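Local coordinates for protein fatty acid amide hydrolase (Candida albicans, PDB 6KVR) that probably hydrolyses monocarboxylic acid amides to monocarboxylates and ammonium, as a serine hydrolase of the amidase signature family, at residues 11-23 against 401-414. Residues are numbered along the deposited sequence; the frame is centred on the assembly and turned at random.
Sequences KDPLDKYEDSEIY and NHMQRKLLSGSNEP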
loop_
_atom_site.group_PDB
_atom_site.type_symbol
_atom_site.label_atom_id
_atom_site.label_comp_id
_atom_site.label_asym_id
_atom_site.label_seq_id
_atom_site.Cartn_x
_atom_site.Cartn_y
_atom_site.Cartn_z
ATOM N N LYS A 11 15.995 -27.481 2.178
ATOM C CA LYS A 11 16.290 -26.057 2.140
ATOM C C LYS A 11 16.577 -25.475 3.515
ATOM O O LYS A 11 17.244 -24.440 3.603
ATOM C CB LYS A 11 15.123 -25.283 1.494
ATOM C CG LYS A 11 14.763 -25.734 0.070
ATOM C CD LYS A 11 15.938 -25.542 -0.890
ATOM C CE LYS A 11 15.485 -25.457 -2.342
ATOM N NZ LYS A 11 14.275 -26.309 -2.572
ATOM N N ASP A 12 16.087 -26.105 4.580
ATOM C CA ASP A 12 16.350 -25.666 5.948
ATOM C C ASP A 12 16.701 -26.932 6.720
ATOM O O ASP A 12 15.878 -27.871 6.773
ATOM C CB ASP A 12 15.134 -24.935 6.538
ATOM C CG ASP A 12 15.390 -24.348 7.943
ATOM O OD1 ASP A 12 14.778 -23.287 8.268
ATOM O OD2 ASP A 12 16.192 -24.929 8.720
ATOM N N PRO A 13 17.895 -27.026 7.308
ATOM C CA PRO A 13 18.265 -28.266 8.005
ATOM C C PRO A 13 17.461 -28.511 9.271
ATOM O O PRO A 13 17.389 -29.663 9.722
ATOM C CB PRO A 13 19.761 -28.075 8.304
ATOM C CG PRO A 13 19.984 -26.586 8.289
ATOM C CD PRO A 13 18.986 -26.030 7.301
ATOM N N LEU A 14 16.843 -27.476 9.848
ATOM C CA LEU A 14 15.934 -27.640 10.987
ATOM C C LEU A 14 16.658 -28.172 12.231
ATOM O O LEU A 14 16.104 -28.955 13.005
ATOM C CB LEU A 14 14.758 -28.552 10.624
ATOM C CG LEU A 14 13.872 -28.220 9.416
ATOM C CD1 LEU A 14 12.934 -29.380 9.169
ATOM C CD2 LEU A 14 13.077 -26.928 9.628
ATOM N N ASP A 15 17.906 -27.752 12.438
ATOM C CA ASP A 15 18.712 -28.290 13.526
ATOM C C ASP A 15 18.909 -27.320 14.686
ATOM O O ASP A 15 19.582 -27.675 15.657
ATOM C CB ASP A 15 20.079 -28.751 12.998
ATOM C CG ASP A 15 20.829 -27.656 12.257
ATOM O OD1 ASP A 15 20.335 -26.510 12.180
ATOM O OD2 ASP A 15 21.935 -27.947 11.753
ATOM N N LYS A 16 18.351 -26.117 14.619
ATOM C CA LYS A 16 18.465 -25.142 15.693
ATOM C C LYS A 16 17.088 -24.702 16.163
ATOM O O LYS A 16 16.884 -23.537 16.516
ATOM C CB LYS A 16 19.286 -23.925 15.252
ATOM C CG LYS A 16 20.759 -24.221 14.934
ATOM C CD LYS A 16 21.612 -22.943 14.717
ATOM C CE LYS A 16 21.093 -22.087 13.546
ATOM N NZ LYS A 16 22.138 -21.199 12.928
ATOM N N TYR A 17 16.121 -25.628 16.167
ATOM C CA TYR A 17 14.744 -25.334 16.564
ATOM C C TYR A 17 14.327 -26.109 17.807
ATOM O O TYR A 17 13.842 -25.508 18.767
ATOM C CB TYR A 17 13.758 -25.680 15.437
ATOM C CG TYR A 17 13.816 -24.820 14.202
ATOM C CD1 TYR A 17 14.816 -24.994 13.259
ATOM C CD2 TYR A 17 12.832 -23.877 13.948
ATOM C CE1 TYR A 17 14.861 -24.236 12.115
ATOM C CE2 TYR A 17 12.862 -23.095 12.795
ATOM C CZ TYR A 17 13.884 -23.282 11.884
ATOM O OH TYR A 17 13.937 -22.530 10.733
ATOM N N GLU A 18 14.451 -27.439 17.788
ATOM C CA GLU A 18 13.860 -28.336 18.770
ATOM C C GLU A 18 14.859 -28.768 19.831
ATOM O O GLU A 18 16.051 -28.916 19.565
ATOM C CB GLU A 18 13.333 -29.603 18.104
ATOM C CG GLU A 18 12.087 -29.474 17.302
ATOM C CD GLU A 18 11.881 -30.706 16.433
ATOM O OE1 GLU A 18 12.813 -31.046 15.671
ATOM O OE2 GLU A 18 10.809 -31.338 16.513
ATOM N N ASP A 19 14.333 -29.042 21.025
ATOM C CA ASP A 19 15.111 -29.614 22.118
ATOM C C ASP A 19 14.181 -30.173 23.180
ATOM O O ASP A 19 13.668 -29.418 24.017
ATOM C CB ASP A 19 16.042 -28.575 22.738
ATOM C CG ASP A 19 17.048 -29.197 23.674
ATOM O OD1 ASP A 19 16.633 -29.686 24.755
ATOM O OD2 ASP A 19 18.258 -29.192 23.335
ATOM N N SER A 20 13.973 -31.493 23.165
ATOM C CA SER A 20 12.904 -32.086 23.959
ATOM C C SER A 20 13.144 -31.953 25.461
ATOM O O SER A 20 12.181 -31.910 26.237
ATOM C CB SER A 20 12.719 -33.557 23.585
ATOM O OG SER A 20 11.514 -34.041 24.163
ATOM N N GLU A 21 14.401 -31.886 25.897
ATOM C CA GLU A 21 14.647 -31.738 27.328
ATOM C C GLU A 21 14.228 -30.354 27.813
ATOM O O GLU A 21 13.490 -30.226 28.800
ATOM C CB GLU A 21 16.119 -32.010 27.644
ATOM C CG GLU A 21 16.483 -31.791 29.106
ATOM C CD GLU A 21 17.980 -31.893 29.358
ATOM O OE1 GLU A 21 18.700 -32.377 28.451
ATOM O OE2 GLU A 21 18.436 -31.497 30.459
ATOM N N ILE A 22 14.663 -29.303 27.108
ATOM C CA ILE A 22 14.326 -27.939 27.514
ATOM C C ILE A 22 12.823 -27.702 27.425
ATOM O O ILE A 22 12.222 -27.106 28.329
ATOM C CB ILE A 22 15.112 -26.916 26.674
ATOM C CG1 ILE A 22 16.612 -27.054 26.942
ATOM C CG2 ILE A 22 14.637 -25.496 26.987
ATOM C CD1 ILE A 22 17.482 -26.123 26.098
ATOM N N TYR A 23 12.187 -28.174 26.346
ATOM C CA TYR A 23 10.739 -28.015 26.229
ATOM C C TYR A 23 10.018 -28.706 27.381
ATOM O O TYR A 23 9.138 -28.114 28.019
ATOM C CB TYR A 23 10.244 -28.550 24.878
ATOM C CG TYR A 23 8.726 -28.554 24.720
ATOM C CD1 TYR A 23 8.035 -27.390 24.391
ATOM C CD2 TYR A 23 7.982 -29.728 24.904
ATOM C CE1 TYR A 23 6.638 -27.392 24.238
ATOM C CE2 TYR A 23 6.589 -29.737 24.754
ATOM C CZ TYR A 23 5.927 -28.560 24.424
ATOM O OH TYR A 23 4.545 -28.547 24.279
ATOM N N ASN A 401 14.058 -17.766 7.385
ATOM C CA ASN A 401 13.277 -18.274 8.519
ATOM C C ASN A 401 13.736 -17.681 9.850
ATOM O O ASN A 401 13.504 -18.267 10.903
ATOM C CB ASN A 401 13.283 -19.807 8.562
ATOM C CG ASN A 401 12.514 -20.411 7.395
ATOM O OD1 ASN A 401 11.534 -19.824 6.917
ATOM N ND2 ASN A 401 12.968 -21.558 6.907
ATOM N N HIS A 402 14.318 -16.477 9.813
ATOM C CA HIS A 402 14.836 -15.843 11.026
ATOM C C HIS A 402 13.772 -15.698 12.109
ATOM O O HIS A 402 13.986 -16.096 13.263
ATOM C CB HIS A 402 15.404 -14.463 10.716
ATOM C CG HIS A 402 15.621 -13.643 11.944
ATOM N ND1 HIS A 402 16.650 -13.893 12.826
ATOM C CD2 HIS A 402 14.915 -12.614 12.471
ATOM C CE1 HIS A 402 16.585 -13.036 13.829
ATOM N NE2 HIS A 402 15.539 -12.252 13.639
HETATM N N MSE A 403 12.644 -15.066 11.780
HETATM C CA MSE A 403 11.604 -14.862 12.795
HETATM C C MSE A 403 10.898 -16.151 13.242
HETATM O O MSE A 403 10.641 -16.330 14.444
HETATM C CB MSE A 403 10.552 -13.862 12.314
HETATM C CG MSE A 403 9.709 -13.333 13.466
HETATM SE SE MSE A 403 10.755 -12.283 14.748
HETATM C CE MSE A 403 10.782 -10.628 13.722
ATOM N N GLN A 404 10.544 -17.026 12.294
ATOM C CA GLN A 404 9.947 -18.305 12.685
ATOM C C GLN A 404 10.888 -19.075 13.611
ATOM O O GLN A 404 10.458 -19.621 14.639
ATOM C CB GLN A 404 9.609 -19.145 11.449
ATOM C CG GLN A 404 8.459 -18.614 10.587
ATOM C CD GLN A 404 7.067 -18.940 11.151
ATOM O OE1 GLN A 404 6.910 -19.239 12.339
ATOM N NE2 GLN A 404 6.050 -18.872 10.289
ATOM N N ARG A 405 12.183 -19.115 13.269
ATOM C CA ARG A 405 13.150 -19.828 14.108
ATOM C C ARG A 405 13.275 -19.191 15.496
ATOM O O ARG A 405 13.348 -19.899 16.503
ATOM C CB ARG A 405 14.515 -19.884 13.415
ATOM C CG ARG A 405 15.482 -20.927 14.006
ATOM C CD ARG A 405 16.627 -21.240 13.055
ATOM N NE ARG A 405 17.253 -20.005 12.602
ATOM C CZ ARG A 405 17.117 -19.502 11.381
ATOM N NH1 ARG A 405 16.447 -20.149 10.437
ATOM N NH2 ARG A 405 17.648 -18.315 11.106
ATOM N N LYS A 406 13.289 -17.855 15.574
ATOM C CA LYS A 406 13.371 -17.208 16.880
ATOM C C LYS A 406 12.168 -17.548 17.747
ATOM O O LYS A 406 12.318 -17.863 18.936
ATOM C CB LYS A 406 13.494 -15.698 16.727
ATOM C CG LYS A 406 13.633 -14.997 18.064
ATOM C CD LYS A 406 12.827 -13.707 18.092
ATOM C CE LYS A 406 13.614 -12.553 17.501
ATOM N NZ LYS A 406 14.863 -12.301 18.271
ATOM N N LEU A 407 10.960 -17.492 17.176
ATOM C CA LEU A 407 9.775 -17.772 17.988
ATOM C C LEU A 407 9.671 -19.248 18.353
ATOM O O LEU A 407 9.191 -19.575 19.435
ATOM C CB LEU A 407 8.520 -17.305 17.260
ATOM C CG LEU A 407 8.452 -15.782 17.053
ATOM C CD1 LEU A 407 7.642 -15.455 15.815
ATOM C CD2 LEU A 407 7.865 -15.089 18.285
ATOM N N LEU A 408 10.132 -20.147 17.485
ATOM C CA LEU A 408 10.037 -21.577 17.766
ATOM C C LEU A 408 11.130 -22.043 18.724
ATOM O O LEU A 408 10.853 -22.807 19.654
ATOM C CB LEU A 408 10.095 -22.377 16.462
ATOM C CG LEU A 408 8.832 -22.412 15.580
ATOM C CD1 LEU A 408 9.134 -22.962 14.178
ATOM C CD2 LEU A 408 7.668 -23.174 16.227
ATOM N N SER A 409 12.374 -21.593 18.520
ATOM C CA SER A 409 13.483 -22.000 19.384
ATOM C C SER A 409 13.398 -21.381 20.780
ATOM O O SER A 409 14.028 -21.902 21.713
ATOM C CB SER A 409 14.828 -21.638 18.736
ATOM O OG SER A 409 15.007 -20.222 18.683
ATOM N N GLY A 410 12.632 -20.296 20.953
ATOM C CA GLY A 410 12.450 -19.733 22.286
ATOM C C GLY A 410 11.826 -20.694 23.282
ATOM O O GLY A 410 11.987 -20.514 24.497
ATOM N N SER A 411 11.082 -21.693 22.805
ATOM C CA SER A 411 10.552 -22.730 23.670
ATOM C C SER A 411 11.103 -24.110 23.347
ATOM O O SER A 411 10.841 -25.052 24.104
ATOM C CB SER A 411 9.022 -22.775 23.574
ATOM O OG SER A 411 8.641 -23.488 22.404
ATOM N N ASN A 412 11.812 -24.264 22.226
ATOM C CA ASN A 412 12.325 -25.556 21.777
ATOM C C ASN A 412 11.216 -26.595 21.585
ATOM O O ASN A 412 11.474 -27.799 21.643
ATOM C CB ASN A 412 13.395 -26.059 22.745
ATOM C CG ASN A 412 14.696 -25.314 22.577
ATOM O OD1 ASN A 412 15.133 -24.585 23.466
ATOM N ND2 ASN A 412 15.298 -25.452 21.410
ATOM N N GLU A 413 9.986 -26.135 21.332
ATOM C CA GLU A 413 8.843 -27.024 21.147
ATOM C C GLU A 413 9.042 -27.915 19.923
ATOM O O GLU A 413 9.703 -27.513 18.959
ATOM C CB GLU A 413 7.545 -26.215 20.989
ATOM C CG GLU A 413 7.521 -25.227 19.794
ATOM C CD GLU A 413 6.115 -24.647 19.514
ATOM O OE1 GLU A 413 5.179 -25.431 19.205
ATOM O OE2 GLU A 413 5.938 -23.402 19.605
ATOM N N PRO A 414 8.475 -29.130 19.928
ATOM C CA PRO A 414 8.704 -30.046 18.801
ATOM C C PRO A 414 8.040 -29.540 17.524
ATOM O O PRO A 414 6.918 -29.027 17.540
ATOM C CB PRO A 414 8.081 -31.372 19.276
ATOM C CG PRO A 414 7.146 -31.004 20.378
ATOM C CD PRO A 414 7.707 -29.768 21.019
HETATM O O HOH W 1 10.976 -25.512 17.864
#
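Asp12 OD1 is gripped from two directions. Asn401 ND2 donates to its anti lone pair at 2.8 Å, carboxylate and amide lying nearly coplanar, while Tyr17 OH, from its own segment, donates on the syn side. The other oxygen, OD2, accepts from Leu14 N and closes an Asx turn, so the carboxylate is fixed at both ends. Asn401 ND2 also reaches Leu423 O in helix 417-423.

The Tyr17 ring lies against Arg405, whose CG sits over one face, 3.7 Å from the ring centroid, in a CH-pi contact; Leu408 CD1 meets the ring edge. Ring and guanidinium planes stand at 89°, and the guanidinium meets the hydroxyl with its edge. The bond from Arg405 NH1 to Tyr17 OH is weak, at 3.5 Å; the stronger partner of NH1 is Gly400 O. The nearby positive charge may still favour an ionised Asp12.

After helix 402-409, Asn412, with positive phi, turns its backbone carbonyl toward the N-terminal segment: Asp19 N donates to Asn412 O at 3.2 Å, nearly straight. Its amide, with CG beside the backbone N (chi1 -75°), gives Tyr17 O a weak bond from ND2 and rests OD1 against Ile22 CG2. A water bridges Tyr17 O and Glu413 O, the former link weak.

Tyr23 takes Pro414 CD squarely over its ring centre at 3.8 Å, with Ser411 O at the edge. Asp19 N-caps helix 20-40, its OD1 accepting from Ile22 N, and the first turn of that helix packs on the turn 411-414. The contact is structural packing: an N-terminal extension with an N-capped helix, laid over a helix and turn of the amidase family region.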